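Local coordinates for protein immunomodulatory active chitinase (Trichuris suis, PDB 6G9C) that probably binds and hydrolyses chitin as a family 18 glycoside hydrolase and displays immunomodulatory properties in inflammatory lung disease, at residues 95-100 / 144-149; 118-123 / 154-159; 253-258 / 360-365; 296-301 / 338-343; 384-389 / 394-399. All coordinates share one frame; numbering follows the deposited sequence.

Interaction 1 (95-100 / 144-149); sequences KQKSSQ and KFDGFD
Lys97 and Asp146 approach from opposite directions and meet in a salt bridge, Lys97 NZ lying 2.7 Å from Asp146 OD2. Lys97 NZ takes the syn lone pair of OD2, on the side of the other oxygen, and lies 3.3 Å from Asp146 OD1. Beyond CG the lysine is fully extended (chi2 to chi4 all within 6° of 180°), so that lysine and aspartate together bridge the 11.5 Å between Lys97 CA and Asp146 CA. A second N-H of Lys97 NZ goes to a water at 2.7 Å, and that water in turn donates to Lys144 O, also at 2.7 Å. The water thereby serves a carbonyl at the Schellman turn where Lys144, with positive phi, ends the preceding helix. Asp146 is the first aspartate of the DxxDxDxE signature of family 18 chitinases, just before barrel strand 147-151. Its OD2 is gripped twice, since Val105 N of the neighbouring strand 104-110 donates to it as well. On the side of the 95-100 loop, Ser98 OG is hydrogen-bonded to Ser98 OG of the second subunit, so this loop also belongs to the dimer contact.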
# COMPACT_ATOMS: atom_id res chain seq x y z
N LYS A 95 2.67 -3.90 4.36
CA LYS A 95 1.69 -4.92 3.97
C LYS A 95 0.50 -4.98 4.92
O LYS A 95 -0.61 -5.33 4.51
CB LYS A 95 2.35 -6.30 3.95
CG LYS A 95 3.13 -6.70 2.72
CD LYS A 95 3.47 -8.20 2.81
CE LYS A 95 4.31 -8.69 1.66
NZ LYS A 95 4.31 -10.19 1.59
N GLN A 96 0.73 -4.68 6.20
CA GLN A 96 -0.34 -4.77 7.19
C GLN A 96 -1.48 -3.81 6.92
O GLN A 96 -2.57 -3.98 7.47
CB GLN A 96 0.24 -4.52 8.58
CG GLN A 96 1.30 -5.53 8.95
CD GLN A 96 0.79 -6.93 8.81
OE1 GLN A 96 1.37 -7.74 8.08
NE2 GLN A 96 -0.30 -7.23 9.50
N LYS A 97 -1.26 -2.80 6.07
CA LYS A 97 -2.34 -1.91 5.69
C LYS A 97 -3.44 -2.64 4.93
O LYS A 97 -4.56 -2.13 4.85
CB LYS A 97 -1.81 -0.76 4.84
CG LYS A 97 -0.82 0.13 5.57
CD LYS A 97 -0.44 1.34 4.70
CE LYS A 97 0.43 2.33 5.47
NZ LYS A 97 0.73 3.56 4.63
N SER A 98 -3.14 -3.81 4.36
CA SER A 98 -4.14 -4.58 3.63
C SER A 98 -5.27 -5.06 4.54
O SER A 98 -6.44 -5.05 4.15
CB SER A 98 -3.48 -5.77 2.94
OG SER A 98 -2.53 -5.31 2.00
N SER A 99 -4.95 -5.48 5.76
CA SER A 99 -5.98 -5.89 6.69
C SER A 99 -6.41 -4.77 7.63
O SER A 99 -7.35 -4.96 8.41
CB SER A 99 -5.52 -7.11 7.50
OG SER A 99 -4.13 -7.06 7.74
N GLN A 100 -5.76 -3.61 7.56
CA GLN A 100 -6.12 -2.46 8.40
C GLN A 100 -5.88 -1.19 7.59
O GLN A 100 -4.82 -0.56 7.70
CB GLN A 100 -5.33 -2.44 9.70
CG GLN A 100 -5.84 -1.43 10.72
CD GLN A 100 -4.83 -1.13 11.80
OE1 GLN A 100 -4.09 -2.01 12.23
NE2 GLN A 100 -4.78 0.13 12.24
N LYS A 144 7.56 4.92 1.32
CA LYS A 144 6.10 4.90 1.50
C LYS A 144 5.69 5.13 2.95
O LYS A 144 4.63 4.67 3.37
CB LYS A 144 5.49 3.59 0.99
CG LYS A 144 5.91 3.20 -0.42
CD LYS A 144 5.46 4.22 -1.43
CE LYS A 144 4.99 3.54 -2.71
NZ LYS A 144 6.04 2.65 -3.29
N PHE A 145 6.52 5.83 3.73
CA PHE A 145 6.14 6.14 5.10
C PHE A 145 5.06 7.22 5.14
O PHE A 145 4.94 8.06 4.23
CB PHE A 145 7.36 6.57 5.92
CG PHE A 145 8.23 5.41 6.34
CD1 PHE A 145 7.90 4.65 7.45
CD2 PHE A 145 9.34 5.06 5.60
CE1 PHE A 145 8.67 3.56 7.83
CE2 PHE A 145 10.13 3.97 5.98
CZ PHE A 145 9.79 3.22 7.09
N ASP A 146 4.27 7.19 6.21
CA ASP A 146 3.22 8.17 6.47
C ASP A 146 3.70 9.32 7.34
O ASP A 146 2.94 10.28 7.53
CB ASP A 146 2.04 7.48 7.16
CG ASP A 146 1.39 6.45 6.27
OD1 ASP A 146 0.93 6.82 5.17
OD2 ASP A 146 1.40 5.25 6.65
N GLY A 147 4.90 9.24 7.90
CA GLY A 147 5.31 10.27 8.83
C GLY A 147 6.67 9.97 9.42
O GLY A 147 7.30 8.96 9.10
N PHE A 148 7.10 10.89 10.29
CA PHE A 148 8.42 10.89 10.89
C PHE A 148 8.28 11.06 12.39
O PHE A 148 7.50 11.90 12.85
CB PHE A 148 9.29 12.02 10.32
CG PHE A 148 10.64 12.13 10.98
CD1 PHE A 148 11.49 11.05 11.00
CD2 PHE A 148 11.05 13.32 11.56
CE1 PHE A 148 12.75 11.14 11.60
CE2 PHE A 148 12.30 13.44 12.16
CZ PHE A 148 13.15 12.34 12.18
N ASP A 149 9.05 10.28 13.16
CA ASP A 149 9.05 10.33 14.62
C ASP A 149 10.47 10.60 15.10
O ASP A 149 11.37 9.76 14.91
CB ASP A 149 8.49 9.01 15.18
CG ASP A 149 8.57 8.94 16.69
OD1 ASP A 149 7.97 9.82 17.35
OD2 ASP A 149 9.20 8.00 17.21
O HOH W 1 2.65 2.88 2.85

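Interaction 2 (118-123 / 154-159); sequences TFKKMA and YPESSD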
# COMPACT_ATOMS: atom_id res chain seq x y z
N THR A 118 25.77 13.15 16.88
CA THR A 118 25.43 13.56 15.52
C THR A 118 24.22 14.49 15.51
O THR A 118 24.21 15.48 14.77
CB THR A 118 25.17 12.33 14.65
OG1 THR A 118 26.27 11.43 14.77
CG2 THR A 118 25.02 12.75 13.17
N PHE A 119 23.19 14.19 16.32
CA PHE A 119 22.04 15.09 16.42
C PHE A 119 22.50 16.51 16.73
O PHE A 119 22.06 17.48 16.09
CB PHE A 119 21.07 14.62 17.49
CG PHE A 119 20.04 13.63 17.02
CD1 PHE A 119 19.31 13.86 15.86
CD2 PHE A 119 19.80 12.47 17.74
CE1 PHE A 119 18.35 12.94 15.44
CE2 PHE A 119 18.84 11.55 17.33
CZ PHE A 119 18.11 11.79 16.17
N LYS A 120 23.40 16.65 17.72
CA LYS A 120 23.87 17.96 18.16
C LYS A 120 24.51 18.73 17.02
O LYS A 120 24.28 19.94 16.86
CB LYS A 120 24.87 17.79 19.31
CG LYS A 120 24.25 17.50 20.66
CD LYS A 120 25.34 17.33 21.72
CE LYS A 120 24.74 17.27 23.12
NZ LYS A 120 24.32 18.61 23.63
N LYS A 121 25.36 18.06 16.23
CA LYS A 121 26.00 18.72 15.10
C LYS A 121 24.99 19.03 14.00
O LYS A 121 24.99 20.14 13.44
CB LYS A 121 27.13 17.84 14.55
CG LYS A 121 28.30 17.63 15.50
CD LYS A 121 29.44 16.90 14.81
CE LYS A 121 30.45 16.39 15.83
NZ LYS A 121 31.76 16.05 15.20
N MET A 122 24.12 18.07 13.68
CA MET A 122 23.15 18.25 12.60
C MET A 122 22.24 19.44 12.85
O MET A 122 21.92 20.19 11.92
CB MET A 122 22.33 16.97 12.43
CG MET A 122 21.28 17.05 11.33
SD MET A 122 19.70 17.66 11.92
CE MET A 122 19.03 16.14 12.63
N ALA A 123 21.79 19.62 14.09
CA ALA A 123 20.84 20.68 14.40
C ALA A 123 21.51 22.05 14.54
O ALA A 123 20.79 23.05 14.65
CB ALA A 123 20.09 20.34 15.68
N TYR A 154 18.78 13.11 24.65
CA TYR A 154 17.72 14.11 24.62
C TYR A 154 18.37 15.46 24.34
O TYR A 154 19.53 15.63 24.71
CB TYR A 154 16.98 14.19 25.96
CG TYR A 154 16.29 12.91 26.34
CD1 TYR A 154 15.08 12.57 25.76
CD2 TYR A 154 16.84 12.06 27.29
CE1 TYR A 154 14.43 11.38 26.11
CE2 TYR A 154 16.20 10.87 27.64
CZ TYR A 154 15.00 10.55 27.06
OH TYR A 154 14.36 9.36 27.41
N PRO A 155 17.64 16.40 23.73
CA PRO A 155 18.16 17.77 23.62
C PRO A 155 18.50 18.33 24.99
O PRO A 155 17.74 18.17 25.94
CB PRO A 155 17.01 18.54 22.96
CG PRO A 155 15.79 17.73 23.20
CD PRO A 155 16.26 16.28 23.21
N GLU A 156 19.65 18.99 25.07
CA GLU A 156 20.13 19.64 26.28
C GLU A 156 19.95 21.15 26.15
O GLU A 156 19.40 21.65 25.16
CB GLU A 156 21.59 19.25 26.53
CG GLU A 156 21.73 17.76 26.90
CD GLU A 156 23.09 17.17 26.60
OE1 GLU A 156 24.11 17.88 26.70
OE2 GLU A 156 23.15 15.96 26.27
N SER A 157 20.40 21.89 27.17
CA SER A 157 20.20 23.33 27.16
C SER A 157 20.83 23.96 25.92
O SER A 157 20.27 24.88 25.32
CB SER A 157 20.76 23.94 28.44
OG SER A 157 20.01 25.08 28.80
N SER A 158 21.99 23.45 25.51
CA SER A 158 22.71 23.97 24.36
C SER A 158 22.07 23.57 23.04
O SER A 158 22.54 24.00 21.98
CB SER A 158 24.16 23.48 24.39
OG SER A 158 24.17 22.06 24.41
N ASP A 159 21.01 22.75 23.08
CA ASP A 159 20.27 22.35 21.90
C ASP A 159 18.86 22.90 21.87
O ASP A 159 18.14 22.67 20.89
CB ASP A 159 20.16 20.81 21.83
CG ASP A 159 21.51 20.11 21.95
OD1 ASP A 159 22.41 20.41 21.13
OD2 ASP A 159 21.65 19.26 22.86
O HOH W 2 22.44 21.37 18.60
O HOH W 3 24.60 20.95 22.01
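Lys120 reaches out from helix 117-122 and places its ammonium between two carboxylates, Asp159 and Glu156. The stronger bond is to Asp159: Lys120 NZ lies 2.9 Å from Asp159 OD2, meeting it on the syn side but 18° out of the carboxylate plane. The bond to Glu156 is weak, with Lys120 NZ 3.2 Å from Glu156 OE1. Both acidic side chains cross the lysine at about a right angle. The lysine's aliphatic part also touches, CG passing 3.5 Å from Asp159 OD1. Its chain runs straight until the last bond, where chi4 of -77° turns NZ aside into the acidic pocket.

The second shell fixes the acceptors. Asp159 OD2 takes a further hydrogen bond on its anti lone pair from Glu156 N, at 3.0 Å and nearly straight (169°), while Asp159 N bonds back to Glu156 O. The loop is thus folded on itself, which helps fix the rotation of the carboxylate that the lysine meets. A water joins Lys120 O to Asp159 OD1, tying helix backbone to carboxylate. Further out, the Trp152 ring stacks on Phe119 and touches the Asp159 side chain; Trp152 lies within the DxxDxDxE signature of the family, just after strand 147-151, and this loop leads from that strand to helix 160-181.

With two negative groups about one ammonium, the lysine probably stays protonated. Asp159, buried yet held by both a cation and an amide N-H, is probably ionised, whereas the exposed Glu156, at a longer and weaker bond, probably adds less.

Interaction 3 (253-258 / 360-365); sequences QSSKYW and ENYGGA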
# COMPACT_ATOMS: atom_id res chain seq x y z
N GLN A 253 2.67 12.40 37.27
CA GLN A 253 3.29 13.71 37.44
C GLN A 253 4.07 14.15 36.21
O GLN A 253 4.07 15.35 35.87
CB GLN A 253 4.19 13.71 38.67
CG GLN A 253 3.43 13.55 39.98
CD GLN A 253 2.50 14.71 40.23
OE1 GLN A 253 2.87 15.87 40.05
NE2 GLN A 253 1.27 14.41 40.64
N SER A 254 4.77 13.22 35.55
CA SER A 254 5.53 13.58 34.35
C SER A 254 4.61 14.05 33.23
O SER A 254 4.92 15.03 32.54
CB SER A 254 6.38 12.39 33.90
OG SER A 254 5.58 11.30 33.41
N SER A 255 3.46 13.39 33.04
CA SER A 255 2.49 13.86 32.06
C SER A 255 1.88 15.19 32.49
O SER A 255 1.74 16.11 31.68
CB SER A 255 1.40 12.80 31.86
OG SER A 255 0.62 12.64 33.03
N LYS A 256 1.53 15.32 33.78
CA LYS A 256 1.01 16.59 34.27
C LYS A 256 2.02 17.71 34.06
O LYS A 256 1.63 18.86 33.82
CB LYS A 256 0.65 16.48 35.75
CG LYS A 256 0.17 17.77 36.39
CD LYS A 256 -0.24 17.55 37.84
CE LYS A 256 -1.07 18.71 38.37
NZ LYS A 256 -0.29 19.98 38.42
N TYR A 257 3.32 17.40 34.15
CA TYR A 257 4.32 18.45 33.96
C TYR A 257 4.32 18.96 32.53
O TYR A 257 4.37 20.18 32.30
CB TYR A 257 5.71 17.94 34.35
CG TYR A 257 6.72 19.07 34.43
CD1 TYR A 257 6.70 19.96 35.49
CD2 TYR A 257 7.66 19.27 33.42
CE1 TYR A 257 7.61 21.01 35.57
CE2 TYR A 257 8.57 20.32 33.49
CZ TYR A 257 8.53 21.18 34.56
OH TYR A 257 9.43 22.21 34.64
N TRP A 258 4.27 18.06 31.55
CA TRP A 258 4.18 18.49 30.16
C TRP A 258 2.94 19.36 29.93
O TRP A 258 3.01 20.38 29.25
CB TRP A 258 4.17 17.28 29.23
CG TRP A 258 5.54 16.83 28.89
CD1 TRP A 258 6.31 15.94 29.58
CD2 TRP A 258 6.33 17.26 27.76
NE1 TRP A 258 7.53 15.78 28.95
CE2 TRP A 258 7.57 16.59 27.84
CE3 TRP A 258 6.11 18.14 26.69
CZ2 TRP A 258 8.58 16.76 26.90
CZ3 TRP A 258 7.12 18.31 25.75
CH2 TRP A 258 8.33 17.63 25.86
N GLU A 360 -8.32 11.08 32.86
CA GLU A 360 -7.67 12.38 32.83
C GLU A 360 -7.73 13.03 31.46
O GLU A 360 -7.31 14.19 31.33
CB GLU A 360 -6.20 12.24 33.26
CG GLU A 360 -6.01 11.71 34.67
CD GLU A 360 -6.72 12.57 35.71
OE1 GLU A 360 -6.47 13.79 35.75
OE2 GLU A 360 -7.53 12.01 36.48
N ASN A 361 -8.24 12.32 30.45
CA ASN A 361 -8.38 12.84 29.09
C ASN A 361 -7.04 13.26 28.51
O ASN A 361 -6.90 14.34 27.91
CB ASN A 361 -9.38 14.00 29.05
CG ASN A 361 -10.54 13.79 30.00
OD1 ASN A 361 -11.43 12.97 29.75
ND2 ASN A 361 -10.54 14.52 31.11
N TYR A 362 -6.03 12.40 28.66
CA TYR A 362 -4.82 12.60 27.88
C TYR A 362 -5.07 12.13 26.45
O TYR A 362 -6.16 11.69 26.10
CB TYR A 362 -3.64 11.90 28.55
CG TYR A 362 -3.09 12.73 29.69
CD1 TYR A 362 -2.32 13.86 29.44
CD2 TYR A 362 -3.36 12.40 31.02
CE1 TYR A 362 -1.83 14.64 30.48
CE2 TYR A 362 -2.86 13.17 32.07
CZ TYR A 362 -2.10 14.29 31.78
OH TYR A 362 -1.60 15.07 32.80
N GLY A 363 -4.04 12.25 25.60
CA GLY A 363 -4.27 12.10 24.17
C GLY A 363 -4.38 10.67 23.70
O GLY A 363 -5.01 10.39 22.67
N GLY A 364 -3.78 9.75 24.43
CA GLY A 364 -3.85 8.33 24.10
C GLY A 364 -2.69 7.60 24.74
O GLY A 364 -2.14 8.04 25.75
N ALA A 365 -2.31 6.49 24.10
CA ALA A 365 -1.25 5.64 24.62
C ALA A 365 -0.40 5.13 23.47
O ALA A 365 -0.86 5.05 22.32
CB ALA A 365 -1.81 4.44 25.41
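Ser255 and Tyr362 have the closest CA atoms of the two segments, 8.5 Å apart, so the backbones stay separate and one aromatic side chain fills the distance. Residues 253-258 are regular helix. The partner segment changes course within a few residues: Asn361, with positive phi, is the C-prime residue of a Schellman motif ending helix 347-360, Tyr362 follows in an extended conformation, and strand 364-368 begins two residues later.

Tyr362 is directed at the helix, with CG anti to its own carbonyl carbon (chi1 -80°), and brings the hydroxyl end of its ring against Ser255. Ser255 CB sits over one ring face in a CH-pi contact, 4.2 Å from the ring centroid and 27° off the normal. Ser255 OG lies 3.4 Å from Tyr362 CZ, but its main hydrogen-bond partner is Val251 O, one turn back in its own helix.

This is the wall of the TIM barrel. Helix 251-261 lies on its outside, and strand 364-368 closes the cylinder between strands 34-40 and 268-281. Tyr362 occupies the turn entering that last strand, and so packs at the end of the barrel remote from the carboxyl ends of the strands, where family 18 enzymes have their active site.

The phenol oxygen also approaches the start of the next peptide: Tyr362 OH is 3.3 Å from Lys256 N, at an angle too poor for a hydrogen bond, and 4.0 Å from Lys256 CB. The lysine's ammonium runs away to a salt bridge with Asp260. Ile268 also touches Tyr362, and the Trp356 ring meets its ring with planes about 30° apart.

Interaction 4 (296-301 / 338-343); sequences SSTATE and GNQWFS
In the region inserted between the last two barrel strands, which matches the alpha+beta insertion domain of chitotriosidase-like family 18 chitinases, Gln340 at the head of strand 340-343 grips the loop residue Thr298. Gln340 OE1 accepts from Thr298 N at 2.8 Å (N-H...O 152°), the donor lying in the carbonyl plane. The Gln340 chain is bent at chi2 (-66°), which carries the amide across the threonine side chain at about a right angle. The same oxygen receives a hydrogen bond from a water, 2.8 Å from Gln340 OE1, that donates also to Thr298 O, so both polar backbone atoms of Thr298 are tied to one amide. The opposite end of that amide is held too: Gln340 NE2 donates to Asn339 OD1 at 2.9 Å and to Thr280 OG1, which fixes the rotation of the group. Two residues along the strand, Phe342 presents CE2 to Ser297, 3.5 Å from both its CB and its OG. The bridging water lies at the edge of the phenyl ring, in its plane. Strand 340-343 runs antiparallel to both 268-281 and 332-337, while Ile309 of strand 308-310 packs on Phe342 and Thr300, and the Ser297 backbone bonds to Gly278 of strand 268-281.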
# COMPACT_ATOMS: atom_id res chain seq x y z
N SER A 296 22.87 -5.81 37.92
CA SER A 296 21.73 -6.05 37.05
C SER A 296 21.26 -7.49 37.16
O SER A 296 21.99 -8.38 37.61
CB SER A 296 22.10 -5.75 35.61
OG SER A 296 23.22 -6.55 35.27
N SER A 297 20.02 -7.74 36.74
CA SER A 297 19.53 -9.10 36.62
C SER A 297 20.28 -9.83 35.51
O SER A 297 20.70 -9.23 34.52
CB SER A 297 18.04 -9.12 36.31
OG SER A 297 17.79 -8.31 35.18
N THR A 298 20.42 -11.15 35.68
CA THR A 298 21.04 -11.99 34.66
C THR A 298 20.28 -11.87 33.34
O THR A 298 19.05 -11.80 33.32
CB THR A 298 21.03 -13.45 35.13
OG1 THR A 298 21.59 -13.54 36.45
CG2 THR A 298 21.86 -14.31 34.19
N ALA A 299 21.03 -11.86 32.23
CA ALA A 299 20.40 -11.79 30.92
C ALA A 299 19.40 -12.92 30.74
O ALA A 299 19.62 -14.04 31.20
CB ALA A 299 21.46 -11.83 29.81
N THR A 300 18.28 -12.63 30.07
CA THR A 300 17.22 -13.62 29.90
C THR A 300 17.36 -14.35 28.57
O THR A 300 18.15 -13.97 27.70
CB THR A 300 15.84 -12.96 30.03
OG1 THR A 300 15.74 -11.85 29.13
CG2 THR A 300 15.63 -12.44 31.45
N GLU A 301 16.55 -15.41 28.41
CA GLU A 301 16.73 -16.35 27.30
C GLU A 301 16.60 -15.68 25.94
O GLU A 301 17.37 -15.97 25.02
CB GLU A 301 15.72 -17.50 27.43
CG GLU A 301 15.85 -18.56 26.33
CD GLU A 301 14.88 -19.74 26.50
OE1 GLU A 301 14.27 -19.87 27.59
OE2 GLU A 301 14.73 -20.54 25.55
N GLY A 338 14.33 -16.27 43.36
CA GLY A 338 15.66 -16.38 43.97
C GLY A 338 16.18 -14.98 44.25
O GLY A 338 15.50 -14.17 44.89
N ASN A 339 17.38 -14.67 43.76
CA ASN A 339 17.95 -13.34 43.93
C ASN A 339 17.71 -12.44 42.72
O ASN A 339 18.36 -11.40 42.59
CB ASN A 339 19.44 -13.43 44.26
CG ASN A 339 20.28 -14.01 43.13
OD1 ASN A 339 19.78 -14.26 42.03
ND2 ASN A 339 21.56 -14.23 43.41
N GLN A 340 16.78 -12.82 41.85
CA GLN A 340 16.42 -12.00 40.69
C GLN A 340 15.11 -11.27 40.98
O GLN A 340 14.13 -11.87 41.42
CB GLN A 340 16.29 -12.87 39.44
CG GLN A 340 17.54 -13.68 39.10
CD GLN A 340 18.72 -12.79 38.70
OE1 GLN A 340 18.77 -12.27 37.58
NE2 GLN A 340 19.67 -12.61 39.61
N TRP A 341 15.11 -9.96 40.71
CA TRP A 341 14.01 -9.07 41.07
C TRP A 341 13.70 -8.18 39.88
O TRP A 341 14.60 -7.52 39.36
CB TRP A 341 14.40 -8.22 42.28
CG TRP A 341 13.31 -7.51 42.98
CD1 TRP A 341 12.77 -7.84 44.19
CD2 TRP A 341 12.66 -6.30 42.57
NE1 TRP A 341 11.80 -6.93 44.54
CE2 TRP A 341 11.72 -5.97 43.57
CE3 TRP A 341 12.77 -5.46 41.45
CZ2 TRP A 341 10.89 -4.84 43.49
CZ3 TRP A 341 11.94 -4.34 41.36
CH2 TRP A 341 11.02 -4.04 42.38
N PHE A 342 12.44 -8.15 39.44
CA PHE A 342 12.08 -7.38 38.26
C PHE A 342 10.86 -6.52 38.55
O PHE A 342 9.88 -7.00 39.10
CB PHE A 342 11.74 -8.27 37.05
CG PHE A 342 12.81 -9.27 36.70
CD1 PHE A 342 12.81 -10.54 37.27
CD2 PHE A 342 13.76 -8.97 35.74
CE1 PHE A 342 13.78 -11.47 36.93
CE2 PHE A 342 14.73 -9.91 35.39
CZ PHE A 342 14.73 -11.14 35.98
N SER A 343 10.92 -5.26 38.14
CA SER A 343 9.73 -4.44 38.04
C SER A 343 9.23 -4.51 36.60
O SER A 343 10.01 -4.37 35.67
CB SER A 343 10.04 -3.00 38.43
OG SER A 343 9.07 -2.11 37.91
O HOH W 4 17.47 -12.85 35.21

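Interaction 5 (384-389 / 394-399); sequences NGKKYP and MQEILG
Lys386 and Glu396 are joined by a single salt bridge, reached by two long side chains coming from opposite directions. From Lys386 CB, which is directed toward the helix, the chain leaves with CG anti to the backbone nitrogen (chi1 -173°) and continues through CG and CD in one straight zigzag; these carbons are still too far off to meet the glutamate. Contact begins at Lys386 CE, 3.4 Å from Glu396 OE2. The tip, Lys386 NZ, is hydrogen-bonded to the same Glu396 OE2 at 2.7 Å, on its syn lone pair, and lies 3.6 Å from Glu396 OE1. Glu396 is likewise extended beyond CG, so almost all of the gap is bridged by side chain, and the two residues bury little of each other. Tyr388 fastens the 384-389 loop: its OH is hydrogen-bonded to His56 O and to Tyr52 OH, and its carbonyl accepts from Ser392 OG at the start of the helix. It is a local surface salt bridge between a loop and the helix that follows it, on the outside of the TIM barrel, where Met394 packs on strands 34-40 and 364-368.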
# COMPACT_ATOMS: atom_id res chain seq x y z
N ASN A 384 -5.46 -17.69 28.40
CA ASN A 384 -6.03 -18.73 27.53
C ASN A 384 -5.57 -18.57 26.08
O ASN A 384 -6.36 -18.73 25.15
CB ASN A 384 -7.55 -18.76 27.61
CG ASN A 384 -8.07 -18.72 29.04
OD1 ASN A 384 -8.03 -19.72 29.76
ND2 ASN A 384 -8.56 -17.56 29.46
N GLY A 385 -4.29 -18.28 25.89
CA GLY A 385 -3.73 -18.22 24.55
C GLY A 385 -4.02 -16.95 23.79
O GLY A 385 -3.77 -16.90 22.58
N LYS A 386 -4.57 -15.94 24.45
CA LYS A 386 -4.82 -14.67 23.79
C LYS A 386 -3.50 -14.09 23.28
O LYS A 386 -2.49 -14.08 23.99
CB LYS A 386 -5.48 -13.69 24.76
CG LYS A 386 -5.95 -12.38 24.13
CD LYS A 386 -6.55 -11.46 25.19
CE LYS A 386 -7.16 -10.21 24.58
NZ LYS A 386 -7.74 -9.32 25.63
N LYS A 387 -3.51 -13.64 22.03
CA LYS A 387 -2.38 -12.91 21.49
C LYS A 387 -2.43 -11.47 21.98
O LYS A 387 -3.50 -10.87 22.10
CB LYS A 387 -2.37 -12.94 19.96
CG LYS A 387 -2.18 -14.34 19.38
CD LYS A 387 -2.57 -14.40 17.91
CE LYS A 387 -2.82 -15.83 17.48
NZ LYS A 387 -4.13 -16.36 18.00
N TYR A 388 -1.25 -10.92 22.26
CA TYR A 388 -1.10 -9.53 22.70
C TYR A 388 -1.98 -9.24 23.92
O TYR A 388 -2.86 -8.35 23.86
CB TYR A 388 -1.43 -8.57 21.57
CG TYR A 388 -0.50 -8.62 20.39
CD1 TYR A 388 0.71 -7.93 20.42
CD2 TYR A 388 -0.84 -9.34 19.23
CE1 TYR A 388 1.57 -7.95 19.35
CE2 TYR A 388 0.02 -9.37 18.14
CZ TYR A 388 1.22 -8.65 18.21
OH TYR A 388 2.09 -8.65 17.15
N PRO A 389 -1.84 -9.99 25.02
CA PRO A 389 -2.68 -9.71 26.20
C PRO A 389 -2.49 -8.29 26.73
O PRO A 389 -3.44 -7.70 27.25
CB PRO A 389 -2.22 -10.76 27.22
CG PRO A 389 -0.81 -11.09 26.80
CD PRO A 389 -0.82 -11.01 25.30
N MET A 394 -5.31 -1.44 24.66
CA MET A 394 -5.50 -0.10 24.11
C MET A 394 -6.79 -0.03 23.29
O MET A 394 -7.69 0.77 23.57
CB MET A 394 -4.30 0.30 23.25
CG MET A 394 -3.03 0.58 24.04
SD MET A 394 -1.82 1.53 23.08
CE MET A 394 -1.49 0.42 21.73
N GLN A 395 -6.91 -0.90 22.28
CA GLN A 395 -8.14 -0.98 21.50
C GLN A 395 -9.35 -1.27 22.39
O GLN A 395 -10.41 -0.66 22.22
CB GLN A 395 -7.99 -2.08 20.44
CG GLN A 395 -8.55 -1.74 19.10
CD GLN A 395 -10.04 -1.59 19.12
OE1 GLN A 395 -10.73 -2.30 19.86
NE2 GLN A 395 -10.56 -0.68 18.31
N GLU A 396 -9.21 -2.19 23.34
CA GLU A 396 -10.38 -2.65 24.09
C GLU A 396 -10.92 -1.56 25.00
O GLU A 396 -12.14 -1.49 25.21
CB GLU A 396 -10.03 -3.88 24.93
CG GLU A 396 -9.84 -5.13 24.12
CD GLU A 396 -9.25 -6.25 24.95
OE1 GLU A 396 -9.33 -6.18 26.20
OE2 GLU A 396 -8.69 -7.20 24.35
N ILE A 397 -10.05 -0.72 25.54
CA ILE A 397 -10.45 0.30 26.50
C ILE A 397 -10.59 1.67 25.86
O ILE A 397 -11.57 2.37 26.11
CB ILE A 397 -9.44 0.34 27.68
CG1 ILE A 397 -9.40 -1.01 28.40
CG2 ILE A 397 -9.79 1.47 28.64
CD1 ILE A 397 -8.23 -1.17 29.37
N LEU A 398 -9.64 2.07 25.01
CA LEU A 398 -9.73 3.37 24.37
C LEU A 398 -10.57 3.37 23.10
O LEU A 398 -10.92 4.44 22.61
CB LEU A 398 -8.33 3.91 24.05
CG LEU A 398 -7.39 4.06 25.26
CD1 LEU A 398 -6.01 4.49 24.82
CD2 LEU A 398 -7.96 5.03 26.29
N GLY A 399 -10.91 2.20 22.57
CA GLY A 399 -11.85 2.11 21.46
C GLY A 399 -11.22 2.29 20.10
O GLY A 399 -11.93 2.42 19.10

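Along the chain, interaction 1 opens at 95-100 and closes at 144-149, joining the loops that precede two neighbouring barrel strands, 104-110 and 147-151. Interaction 2 crosses it: 118-123 falls inside that first loop and its partner 154-159 beyond it, on the far side of strand 147-151. Interaction 3 then closes the longest loop, from helix 251-261 to the start of strand 364-368, and interaction 4 lies wholly within it, in the inserted alpha+beta region, joining a loop to strand 340-343. Interaction 5 follows as a short local closure at the last modelled helix, 392-398. Only interactions 3 and 5 touch, Ala365 CB lying 3.7 Å from Met394 SD, where the last barrel strand meets that helix.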